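Local atomic coordinates of type III secretion system effector protein ExoU (Pseudomonas fluorescens, PDB entry 4QMK), a protein that probably hydrolyses membrane phospholipids as a patatin-like phospholipase A2 toxin, targeted to the plasma membrane by a domain that binds phosphatidylinositol 4,5-bisphosphate. Residues L152-R157 with W632-S637; R578-P583 with V641-A646; Y582-L585 with G589-A592; V617-V622 with A646-V651. One frame throughout, in Å; residues are numbered along the deposited sequence.

Contact 1: residues L152-R157 with W632-S637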
loop_
_atom_site.group_PDB
_atom_site.type_symbol
_atom_site.label_atom_id
_atom_site.label_comp_id
_atom_site.label_asym_id
_atom_site.label_seq_id
_atom_site.Cartn_x
_atom_site.Cartn_y
_atom_site.Cartn_z
ATOM N N LEU A 152 7.767 3.956 -19.279
ATOM C CA LEU A 152 7.042 2.973 -18.513
ATOM C C LEU A 152 7.222 1.554 -18.975
ATOM O O LEU A 152 7.189 0.606 -18.160
ATOM C CB LEU A 152 5.553 3.284 -18.525
ATOM C CG LEU A 152 5.150 4.353 -17.547
ATOM C CD1 LEU A 152 3.690 4.707 -17.748
ATOM C CD2 LEU A 152 5.405 3.875 -16.139
ATOM N N GLY A 153 7.388 1.391 -20.276
ATOM C CA GLY A 153 7.522 0.075 -20.833
ATOM C C GLY A 153 8.845 -0.507 -20.408
ATOM O O GLY A 153 8.906 -1.634 -19.934
ATOM N N LYS A 154 9.899 0.286 -20.566
ATOM C CA LYS A 154 11.217 -0.163 -20.189
ATOM C C LYS A 154 11.291 -0.548 -18.709
ATOM O O LYS A 154 11.656 -1.677 -18.349
ATOM C CB LYS A 154 12.235 0.918 -20.505
ATOM C CG LYS A 154 12.634 0.902 -21.942
ATOM C CD LYS A 154 13.127 2.255 -22.420
ATOM C CE LYS A 154 13.603 2.142 -23.863
ATOM N NZ LYS A 154 13.721 3.476 -24.501
ATOM N N LEU A 155 10.890 0.384 -17.861
ATOM C CA LEU A 155 11.039 0.198 -16.445
ATOM C C LEU A 155 10.416 -1.096 -15.977
ATOM O O LEU A 155 11.114 -1.977 -15.455
ATOM C CB LEU A 155 10.456 1.378 -15.709
ATOM C CG LEU A 155 11.288 2.665 -15.763
ATOM C CD1 LEU A 155 10.428 3.824 -15.298
ATOM C CD2 LEU A 155 12.537 2.589 -14.909
ATOM N N VAL A 156 9.140 -1.279 -16.287
ATOM C CA VAL A 156 8.414 -2.444 -15.748
ATOM C C VAL A 156 8.883 -3.807 -16.246
ATOM O O VAL A 156 8.836 -4.799 -15.481
ATOM C CB VAL A 156 6.910 -2.338 -16.002
ATOM C CG1 VAL A 156 6.159 -3.542 -15.466
ATOM C CG2 VAL A 156 6.397 -1.110 -15.296
ATOM N N ARG A 157 9.347 -3.858 -17.498
ATOM C CA ARG A 157 9.753 -5.127 -18.092
ATOM C C ARG A 157 11.162 -5.509 -17.647
ATOM O O ARG A 157 11.509 -6.658 -17.708
ATOM C CB ARG A 157 9.601 -5.106 -19.650
ATOM C CG ARG A 157 8.131 -5.186 -20.089
ATOM C CD ARG A 157 7.898 -5.516 -21.556
ATOM N NE ARG A 157 8.137 -4.368 -22.420
ATOM C CZ ARG A 157 7.212 -3.475 -22.801
ATOM N NH1 ARG A 157 5.943 -3.576 -22.420
ATOM N NH2 ARG A 157 7.560 -2.458 -23.587
ATOM N N TRP A 632 20.584 1.557 -30.180
ATOM C CA TRP A 632 19.897 2.857 -30.066
ATOM C C TRP A 632 18.603 2.743 -29.232
ATOM O O TRP A 632 18.125 3.744 -28.685
ATOM C CB TRP A 632 19.589 3.454 -31.471
ATOM C CG TRP A 632 18.752 2.535 -32.245
ATOM C CD1 TRP A 632 17.409 2.424 -32.181
ATOM C CD2 TRP A 632 19.208 1.491 -33.116
ATOM N NE1 TRP A 632 16.975 1.388 -32.971
ATOM C CE2 TRP A 632 18.059 0.791 -33.558
ATOM C CE3 TRP A 632 20.476 1.076 -33.567
ATOM C CZ2 TRP A 632 18.133 -0.307 -34.451
ATOM C CZ3 TRP A 632 20.550 -0.010 -34.460
ATOM C CH2 TRP A 632 19.380 -0.687 -34.886
ATOM N N SER A 633 18.034 1.544 -29.122
ATOM C CA SER A 633 16.836 1.355 -28.278
ATOM C C SER A 633 17.171 1.410 -26.799
ATOM O O SER A 633 16.763 0.557 -26.037
ATOM C CB SER A 633 16.063 0.074 -28.609
ATOM O OG SER A 633 15.270 0.264 -29.773
ATOM N N LYS A 634 17.927 2.445 -26.430
ATOM C CA LYS A 634 18.246 2.791 -25.045
ATOM C C LYS A 634 18.627 1.560 -24.242
ATOM O O LYS A 634 19.306 0.682 -24.774
ATOM C CB LYS A 634 17.038 3.535 -24.421
ATOM C CG LYS A 634 16.438 4.656 -25.279
ATOM C CD LYS A 634 17.402 5.791 -25.573
ATOM C CE LYS A 634 16.751 6.808 -26.498
ATOM N NZ LYS A 634 17.704 7.865 -26.915
ATOM N N PRO A 635 18.301 1.556 -22.935
ATOM C CA PRO A 635 18.366 0.344 -22.122
ATOM C C PRO A 635 17.072 -0.482 -22.201
ATOM O O PRO A 635 15.983 0.075 -22.382
ATOM C CB PRO A 635 18.524 0.881 -20.690
ATOM C CG PRO A 635 19.073 2.253 -20.855
ATOM C CD PRO A 635 18.430 2.765 -22.096
ATOM N N PHE A 636 17.215 -1.800 -22.065
ATOM C CA PHE A 636 16.090 -2.741 -22.002
ATOM C C PHE A 636 15.332 -2.992 -23.318
ATOM O O PHE A 636 14.105 -2.808 -23.387
ATOM C CB PHE A 636 15.121 -2.338 -20.870
ATOM C CG PHE A 636 15.816 -2.016 -19.575
ATOM C CD1 PHE A 636 16.631 -2.967 -18.955
ATOM C CD2 PHE A 636 15.671 -0.766 -18.982
ATOM C CE1 PHE A 636 17.280 -2.671 -17.758
ATOM C CE2 PHE A 636 16.319 -0.462 -17.788
ATOM C CZ PHE A 636 17.119 -1.416 -17.171
ATOM N N SER A 637 16.073 -3.446 -24.340
ATOM C CA SER A 637 15.500 -3.849 -25.641
ATOM C C SER A 637 14.749 -5.198 -25.497
ATOM O O SER A 637 13.534 -5.180 -25.392
ATOM C CB SER A 637 16.588 -3.910 -26.720
ATOM O OG SER A 637 17.074 -2.613 -27.046
#

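Contact 2: residues R578-P583 with V641-A646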
loop_
_atom_site.group_PDB
_atom_site.type_symbol
_atom_site.label_atom_id
_atom_site.label_comp_id
_atom_site.label_asym_id
_atom_site.label_seq_id
_atom_site.Cartn_x
_atom_site.Cartn_y
_atom_site.Cartn_z
ATOM N N ARG A 578 0.817 -13.613 -18.964
ATOM C CA ARG A 578 0.200 -12.293 -19.153
ATOM C C ARG A 578 1.239 -11.186 -19.181
ATOM O O ARG A 578 1.137 -10.276 -19.937
ATOM C CB ARG A 578 -0.743 -12.073 -17.959
ATOM C CG ARG A 578 -1.617 -10.870 -18.100
ATOM C CD ARG A 578 -1.572 -9.988 -16.883
ATOM N NE ARG A 578 -2.255 -10.546 -15.743
ATOM C CZ ARG A 578 -2.038 -10.133 -14.508
ATOM N NH1 ARG A 578 -1.187 -9.153 -14.274
ATOM N NH2 ARG A 578 -2.668 -10.697 -13.509
ATOM N N GLU A 579 2.268 -11.324 -18.376
ATOM C CA GLU A 579 3.220 -10.272 -18.113
ATOM C C GLU A 579 4.553 -10.380 -18.902
ATOM O O GLU A 579 5.258 -9.416 -19.076
ATOM C CB GLU A 579 3.509 -10.327 -16.608
ATOM C CG GLU A 579 3.701 -9.002 -15.902
ATOM C CD GLU A 579 2.445 -8.119 -15.904
ATOM O OE1 GLU A 579 2.619 -6.889 -16.108
ATOM O OE2 GLU A 579 1.322 -8.649 -15.758
ATOM N N VAL A 580 4.873 -11.554 -19.403
ATOM C CA VAL A 580 6.096 -11.742 -20.127
ATOM C C VAL A 580 5.863 -12.240 -21.563
ATOM O O VAL A 580 6.397 -11.675 -22.535
ATOM C CB VAL A 580 6.989 -12.745 -19.414
ATOM C CG1 VAL A 580 8.247 -12.951 -20.230
ATOM C CG2 VAL A 580 7.348 -12.255 -18.039
ATOM N N ILE A 581 5.024 -13.244 -21.723
ATOM C CA ILE A 581 4.780 -13.742 -23.049
ATOM C C ILE A 581 3.935 -12.832 -23.908
ATOM O O ILE A 581 4.342 -12.492 -25.039
ATOM C CB ILE A 581 4.196 -15.111 -23.002
ATOM C CG1 ILE A 581 5.262 -16.076 -22.465
ATOM C CG2 ILE A 581 3.827 -15.532 -24.396
ATOM C CD1 ILE A 581 4.739 -17.471 -22.215
ATOM N N TYR A 582 2.789 -12.410 -23.368
ATOM C CA TYR A 582 1.856 -11.578 -24.080
ATOM C C TYR A 582 2.539 -10.408 -24.856
ATOM O O TYR A 582 2.422 -10.333 -26.042
ATOM C CB TYR A 582 0.776 -11.078 -23.146
ATOM C CG TYR A 582 -0.193 -10.125 -23.828
ATOM C CD1 TYR A 582 -1.176 -10.601 -24.701
ATOM C CD2 TYR A 582 -0.070 -8.754 -23.684
ATOM C CE1 TYR A 582 -2.033 -9.726 -25.380
ATOM C CE2 TYR A 582 -0.921 -7.877 -24.364
ATOM C CZ TYR A 582 -1.907 -8.378 -25.193
ATOM O OH TYR A 582 -2.767 -7.545 -25.838
ATOM N N PRO A 583 3.289 -9.555 -24.187
ATOM C CA PRO A 583 3.978 -8.479 -24.874
ATOM C C PRO A 583 4.945 -8.876 -25.968
ATOM O O PRO A 583 5.034 -8.109 -26.939
ATOM C CB PRO A 583 4.751 -7.783 -23.789
ATOM C CG PRO A 583 4.008 -8.094 -22.579
ATOM C CD PRO A 583 3.459 -9.457 -22.748
ATOM N N VAL A 641 14.267 -12.715 -22.520
ATOM C CA VAL A 641 15.155 -13.672 -21.932
ATOM C C VAL A 641 15.444 -13.265 -20.510
ATOM O O VAL A 641 15.496 -14.109 -19.633
ATOM C CB VAL A 641 16.502 -13.828 -22.753
ATOM C CG1 VAL A 641 17.511 -14.690 -22.018
ATOM C CG2 VAL A 641 16.217 -14.447 -24.115
ATOM N N GLU A 642 15.655 -11.979 -20.288
ATOM C CA GLU A 642 15.964 -11.469 -18.949
ATOM C C GLU A 642 14.817 -11.740 -17.977
ATOM O O GLU A 642 15.038 -12.214 -16.855
ATOM C CB GLU A 642 16.280 -9.985 -19.025
ATOM C CG GLU A 642 17.601 -9.719 -19.725
ATOM C CD GLU A 642 18.711 -10.424 -19.018
ATOM O OE1 GLU A 642 18.871 -10.102 -17.824
ATOM O OE2 GLU A 642 19.385 -11.303 -19.627
ATOM N N GLN A 643 13.594 -11.465 -18.419
ATOM C CA GLN A 643 12.405 -11.739 -17.607
ATOM C C GLN A 643 12.258 -13.257 -17.360
ATOM O O GLN A 643 11.986 -13.691 -16.240
ATOM C CB GLN A 643 11.162 -11.175 -18.286
ATOM C CG GLN A 643 11.085 -9.654 -18.257
ATOM C CD GLN A 643 10.008 -9.110 -19.175
ATOM O OE1 GLN A 643 10.115 -9.148 -20.423
ATOM N NE2 GLN A 643 8.975 -8.564 -18.576
ATOM N N ALA A 644 12.518 -14.059 -18.387
ATOM C CA ALA A 644 12.427 -15.505 -18.253
ATOM C C ALA A 644 13.342 -15.992 -17.155
ATOM O O ALA A 644 12.961 -16.868 -16.425
ATOM C CB ALA A 644 12.753 -16.196 -19.551
ATOM N N LYS A 645 14.538 -15.413 -17.017
ATOM C CA LYS A 645 15.438 -15.815 -15.935
ATOM C C LYS A 645 14.924 -15.303 -14.602
ATOM O O LYS A 645 14.811 -16.056 -13.649
ATOM C CB LYS A 645 16.836 -15.262 -16.136
ATOM C CG LYS A 645 17.509 -15.681 -17.414
ATOM C CD LYS A 645 18.892 -15.066 -17.516
ATOM C CE LYS A 645 19.409 -15.214 -18.919
ATOM N NZ LYS A 645 20.808 -14.730 -19.066
ATOM N N ALA A 646 14.597 -14.025 -14.542
ATOM C CA ALA A 646 14.084 -13.392 -13.326
ATOM C C ALA A 646 12.842 -14.068 -12.711
ATOM O O ALA A 646 12.603 -13.925 -11.527
ATOM C CB ALA A 646 13.736 -11.938 -13.617
#

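Contact 3: residues Y582-L585 with G589-A592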
loop_
_atom_site.group_PDB
_atom_site.type_symbol
_atom_site.label_atom_id
_atom_site.label_comp_id
_atom_site.label_asym_id
_atom_site.label_seq_id
_atom_site.Cartn_x
_atom_site.Cartn_y
_atom_site.Cartn_z
ATOM N N TYR A 582 2.789 -12.410 -23.368
ATOM C CA TYR A 582 1.856 -11.578 -24.080
ATOM C C TYR A 582 2.539 -10.408 -24.856
ATOM O O TYR A 582 2.422 -10.333 -26.042
ATOM C CB TYR A 582 0.776 -11.078 -23.146
ATOM C CG TYR A 582 -0.193 -10.125 -23.828
ATOM C CD1 TYR A 582 -1.176 -10.601 -24.701
ATOM C CD2 TYR A 582 -0.070 -8.754 -23.684
ATOM C CE1 TYR A 582 -2.033 -9.726 -25.380
ATOM C CE2 TYR A 582 -0.921 -7.877 -24.364
ATOM C CZ TYR A 582 -1.907 -8.378 -25.193
ATOM O OH TYR A 582 -2.767 -7.545 -25.838
ATOM N N PRO A 583 3.289 -9.555 -24.187
ATOM C CA PRO A 583 3.978 -8.479 -24.874
ATOM C C PRO A 583 4.945 -8.876 -25.968
ATOM O O PRO A 583 5.034 -8.109 -26.939
ATOM C CB PRO A 583 4.751 -7.783 -23.789
ATOM C CG PRO A 583 4.008 -8.094 -22.579
ATOM C CD PRO A 583 3.459 -9.457 -22.748
ATOM N N SER A 584 5.672 -10.001 -25.824
ATOM C CA SER A 584 6.611 -10.438 -26.867
ATOM C C SER A 584 5.846 -11.012 -28.029
ATOM O O SER A 584 6.145 -10.754 -29.191
ATOM C CB SER A 584 7.489 -11.594 -26.397
ATOM O OG SER A 584 8.758 -11.215 -25.902
ATOM N N LEU A 585 4.862 -11.834 -27.696
ATOM C CA LEU A 585 4.117 -12.574 -28.698
ATOM C C LEU A 585 3.375 -11.655 -29.607
ATOM O O LEU A 585 3.369 -11.874 -30.789
ATOM C CB LEU A 585 3.181 -13.558 -27.989
ATOM C CG LEU A 585 2.323 -14.516 -28.821
ATOM C CD1 LEU A 585 3.156 -15.309 -29.780
ATOM C CD2 LEU A 585 1.557 -15.465 -27.901
ATOM N N GLY A 589 6.060 -7.237 -35.680
ATOM C CA GLY A 589 7.347 -7.630 -36.306
ATOM C C GLY A 589 8.092 -8.830 -35.706
ATOM O O GLY A 589 9.123 -9.247 -36.214
ATOM N N GLN A 590 7.571 -9.391 -34.632
ATOM C CA GLN A 590 8.201 -10.544 -33.975
ATOM C C GLN A 590 8.286 -11.655 -34.956
ATOM O O GLN A 590 7.252 -12.076 -35.482
ATOM C CB GLN A 590 7.324 -11.008 -32.811
ATOM C CG GLN A 590 7.865 -12.145 -32.046
ATOM C CD GLN A 590 9.027 -11.711 -31.231
ATOM O OE1 GLN A 590 10.187 -11.981 -31.553
ATOM N NE2 GLN A 590 8.739 -11.052 -30.155
ATOM N N PRO A 591 9.496 -12.153 -35.211
ATOM C CA PRO A 591 9.708 -13.251 -36.138
ATOM C C PRO A 591 8.914 -14.495 -35.791
ATOM O O PRO A 591 8.650 -14.772 -34.645
ATOM C CB PRO A 591 11.199 -13.527 -36.015
ATOM C CG PRO A 591 11.779 -12.218 -35.662
ATOM C CD PRO A 591 10.776 -11.628 -34.724
ATOM N N ALA A 592 8.573 -15.235 -36.811
ATOM C CA ALA A 592 7.679 -16.336 -36.712
ATOM C C ALA A 592 8.147 -17.471 -35.764
ATOM O O ALA A 592 7.302 -18.066 -35.091
ATOM C CB ALA A 592 7.370 -16.873 -38.101
#

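Contact 4: residues V617-V622 with A646-V651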
loop_
_atom_site.group_PDB
_atom_site.type_symbol
_atom_site.label_atom_id
_atom_site.label_comp_id
_atom_site.label_asym_id
_atom_site.label_seq_id
_atom_site.Cartn_x
_atom_site.Cartn_y
_atom_site.Cartn_z
ATOM N N VAL A 617 10.185 -24.764 -18.774
ATOM C CA VAL A 617 9.644 -23.928 -19.867
ATOM C C VAL A 617 10.385 -22.629 -19.977
ATOM O O VAL A 617 10.613 -22.165 -21.078
ATOM C CB VAL A 617 8.148 -23.602 -19.723
ATOM C CG1 VAL A 617 7.692 -22.763 -20.908
ATOM C CG2 VAL A 617 7.304 -24.863 -19.650
ATOM N N LEU A 618 10.793 -22.054 -18.850
ATOM C CA LEU A 618 11.523 -20.798 -18.887
ATOM C C LEU A 618 12.929 -20.998 -19.375
ATOM O O LEU A 618 13.440 -20.146 -20.079
ATOM C CB LEU A 618 11.537 -20.084 -17.532
ATOM C CG LEU A 618 10.340 -19.186 -17.138
ATOM C CD1 LEU A 618 8.989 -19.797 -17.374
ATOM C CD2 LEU A 618 10.493 -18.856 -15.675
ATOM N N ASP A 619 13.561 -22.100 -19.006
ATOM C CA ASP A 619 14.901 -22.381 -19.495
ATOM C C ASP A 619 14.903 -22.504 -21.022
ATOM O O ASP A 619 15.868 -22.081 -21.664
ATOM C CB ASP A 619 15.486 -23.624 -18.846
ATOM C CG ASP A 619 15.730 -23.447 -17.325
ATOM O OD1 ASP A 619 15.885 -22.277 -16.867
ATOM O OD2 ASP A 619 15.787 -24.498 -16.587
ATOM N N GLY A 620 13.825 -23.036 -21.603
ATOM C CA GLY A 620 13.697 -23.136 -23.076
ATOM C C GLY A 620 13.565 -21.755 -23.753
ATOM O O GLY A 620 14.063 -21.548 -24.844
ATOM N N ILE A 621 12.861 -20.813 -23.118
ATOM C CA ILE A 621 12.782 -19.476 -23.655
ATOM C C ILE A 621 14.216 -18.912 -23.672
ATOM O O ILE A 621 14.711 -18.378 -24.673
ATOM C CB ILE A 621 11.956 -18.537 -22.772
ATOM C CG1 ILE A 621 10.564 -19.095 -22.447
ATOM C CG2 ILE A 621 11.795 -17.170 -23.411
ATOM C CD1 ILE A 621 9.772 -19.533 -23.611
ATOM N N VAL A 622 14.853 -18.987 -22.528
ATOM C CA VAL A 622 16.193 -18.486 -22.384
ATOM C C VAL A 622 17.116 -19.056 -23.444
ATOM O O VAL A 622 17.956 -18.352 -23.955
ATOM C CB VAL A 622 16.796 -18.851 -21.013
ATOM C CG1 VAL A 622 18.300 -18.589 -21.024
ATOM C CG2 VAL A 622 16.117 -18.078 -19.871
ATOM N N ALA A 646 14.597 -14.025 -14.542
ATOM C CA ALA A 646 14.084 -13.392 -13.326
ATOM C C ALA A 646 12.842 -14.068 -12.711
ATOM O O ALA A 646 12.603 -13.925 -11.527
ATOM C CB ALA A 646 13.736 -11.938 -13.617
ATOM N N TRP A 647 12.024 -14.740 -13.513
ATOM C CA TRP A 647 10.848 -15.402 -12.974
ATOM C C TRP A 647 11.095 -16.848 -12.556
ATOM O O TRP A 647 10.202 -17.487 -12.067
ATOM C CB TRP A 647 9.696 -15.347 -13.969
ATOM C CG TRP A 647 8.973 -13.990 -14.144
ATOM C CD1 TRP A 647 9.464 -12.859 -14.729
ATOM C CD2 TRP A 647 7.585 -13.707 -13.840
ATOM N NE1 TRP A 647 8.499 -11.860 -14.745
ATOM C CE2 TRP A 647 7.334 -12.364 -14.222
ATOM C CE3 TRP A 647 6.549 -14.448 -13.253
ATOM C CZ2 TRP A 647 6.107 -11.760 -14.043
ATOM C CZ3 TRP A 647 5.322 -13.836 -13.060
ATOM C CH2 TRP A 647 5.108 -12.505 -13.450
ATOM N N ARG A 648 12.281 -17.393 -12.740
ATOM C CA ARG A 648 12.531 -18.776 -12.283
ATOM C C ARG A 648 12.200 -18.910 -10.812
ATOM O O ARG A 648 12.458 -18.016 -10.028
ATOM C CB ARG A 648 13.995 -19.214 -12.445
ATOM C CG ARG A 648 14.475 -19.331 -13.865
ATOM C CD ARG A 648 15.772 -20.124 -13.992
ATOM N NE ARG A 648 15.541 -21.519 -13.628
ATOM C CZ ARG A 648 16.441 -22.499 -13.720
ATOM N NH1 ARG A 648 17.656 -22.258 -14.213
ATOM N NH2 ARG A 648 16.121 -23.723 -13.356
ATOM N N ILE A 649 11.651 -20.049 -10.434
ATOM C CA ILE A 649 11.330 -20.302 -9.024
ATOM C C ILE A 649 12.606 -20.797 -8.346
ATOM O O ILE A 649 13.203 -21.763 -8.806
ATOM C CB ILE A 649 10.184 -21.308 -8.860
ATOM C CG1 ILE A 649 8.899 -20.726 -9.452
ATOM C CG2 ILE A 649 9.952 -21.625 -7.395
ATOM C CD1 ILE A 649 7.890 -21.783 -9.808
ATOM N N PRO A 650 13.040 -20.091 -7.272
ATOM C CA PRO A 650 14.276 -20.335 -6.539
ATOM C C PRO A 650 14.682 -21.778 -6.324
ATOM O O PRO A 650 15.851 -22.088 -6.489
ATOM C CB PRO A 650 14.007 -19.649 -5.206
ATOM C CG PRO A 650 13.241 -18.427 -5.610
ATOM C CD PRO A 650 12.358 -18.881 -6.744
ATOM N N VAL A 651 13.752 -22.660 -5.990
ATOM C CA VAL A 651 14.135 -24.048 -5.687
ATOM C C VAL A 651 14.985 -24.094 -4.384
ATOM O O VAL A 651 14.458 -24.101 -3.262
ATOM C CB VAL A 651 14.933 -24.719 -6.859
ATOM C CG1 VAL A 651 15.681 -25.967 -6.371
ATOM C CG2 VAL A 651 14.018 -25.046 -8.035
#

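Contact 1: residues L152-R157 with W632-S637
K154 lays its aliphatic chain along the P635 carbonyl oxygen, ends against CB and CG of K634, and brings its own CB to the edge of the F636 ring. The lysine leaves helix 140-157 with CG anti to its carbonyl carbon (chi1 -81°) and stays extended from there, so several methylenes run past one carbonyl: CG lies 3.5 Å from P635 O, and CD and CE keep a similar distance. Its ammonium then crosses the base of K634 at a slant, with K154 NZ only 3.1 Å from K634 CG; this is tight packing without a polar bond. K634 bends at chi2, and its amine leads away from the helix, K634 NZ lying 6.4 Å from K154 NZ. K154 CB sits 4.1 Å from F636 CD2, close to the ring plane, while P635 CB covers part of one ring face from within the loop. Beyond K634, a weak hydrogen bond from S637 OG to S633 O ties the loop to itself. The second subunit also packs here, its E151 on K154 and its E147 on P635. This is side-chain packing of a helix against an irregular loop, joining the patatin-like phospholipase region to the ExoU C-terminal domain at the interface with the second subunit.

Contact 2: residues R578-P583 with V641-A646
V580 and Q643 lie alongside each other with their side chains running in opposite senses, the branched end of the valine against the base of the glutamine. V580 CG1 is anti to the backbone N (chi1 178°), which spreads both methyls round the Q643 CB: CG1 is 3.9 Å and CG2 4.0 Å from it. Q643 keeps its CG anti to the carbonyl carbon and runs on extended past V580; the meeting of the valine methyls with Q643 CB is apolar. The two CA atoms stand 6.8 Å apart, a close helix-to-helix approach in the helical C-terminal domain, where helix 639-646 packs on helix 555-585. The latter has a wider pi-type turn at 578-581 and is kinked at P583. Next to Q643, A644 meets I621 and V622 of helix 611-624, while I581 turns to L598, A601 and V602 of helix 592-606. E579 adds little area here; its carboxylate is engaged by its neighbour in a salt bridge, R578 NH1 to E579 OE2 at 3.0 Å. That oxygen is approached almost end-on, yet it lies 28° out of the guanidinium plane. W647 packs on both E579 and V580.

Contact 3: residues Y582-L585 with G589-A592
Q590 reaches back to S584 through its side-chain amide, and one hydrogen bond carries the contact. Q590 NE2 donates to S584 O at 2.8 Å, and the bond is nearly straight, with an N-H...O angle of 166°. The acceptor lies almost in the plane of the glutamine amide, whereas the donor stands above the plane of the carbonyl, 42° out of it. A bend at chi2 (72°) folds the glutamine so that its NE2 comes down on this oxygen in the last turn of helix 555-585. Further hydrogen bonds hold the same groups from outside the two segments: Q590 NE2 also reaches Y625 OH, and Q590 OE1 accepts from N594 ND2. The S584 hydroxyl pairs with T640 OG1 and with Y625 OH. Van der Waals contact is slight by comparison. Q590 CG lies 3.6 Å from S584 O, and S584 CB comes within 4.0 Å of Q590 NE2. Around them, V595 touches Q590, and L598 lies against S584. The connection is short: the helix ends at L585, and P591 takes the N-cap position of helix 592-606. With both amide ends of the buried Q590 bonded, its rotation is fixed, and a carbonyl in the closing turn of one helix is satisfied by the residue just ahead of the next helix's cap.

Contact 4: residues V617-V622 with A646-V651
D619 has CG anti to its carbonyl carbon (chi1 -66°), and R648 turns sharply at chi3 (67°); together these put the carboxylate over one face of the guanidinium. The two flat groups are nearly perpendicular, their planes 81° apart, and the side chains cross at about a right angle. D619 OD1 is 3.2 Å from R648 NH1 but stands 3.0 Å above the guanidinium plane, displaced toward its rim. D619 OD2 lies 3.3 Å from R648 NH2. No N-H points at the OD1 oxygen, so this salt bridge rests on charge alone. Deeper in, L618 directs a methyl at the backbone where the chain leaves helix 639-646: CD2 lies 3.7 Å from R648 N and 4.0 Å from W647 CB. The indole leads away from L618 to meet F576 of helix 555-585 edge-to-face, while L618 packs on the same phenylalanine. One residue further on, I649 N donates to N615 OD1 of helix 611-624. The segment after helix 639-646 is thus held to helix 611-624 by an apolar contact, a backbone hydrogen bond to N615 and an ion pair nearer the surface. Lacking a directed hydrogen bond and involving an exposed arginine, that pair probably tolerates some sliding of the guanidinium.

How the contacts relate
Contacts 2, 3 and 4 all lie within the ExoU C-terminal domain, while contact 1 joins that domain to the patatin-like phospholipase region across 474 intervening residues. Contacts 2 and 3 start from the same end of helix 555-585, sharing Y582 and P583, with centres about 12 Å apart. Contact 4 is about 10 Å from contact 2 in centre and shares A646; V580 and A644 of contact 2 touch W647 and L618 of contact 4. Contact 1 touches contact 2 where R157 packs on Q643. Contact 3 closes before contact 4 opens, their centres about 19 Å apart. Helix 639-646 thus touches both the phospholipase region and helices 555-585 and 611-624, packing the C-terminal domain, probably the membrane-localising part, on that region.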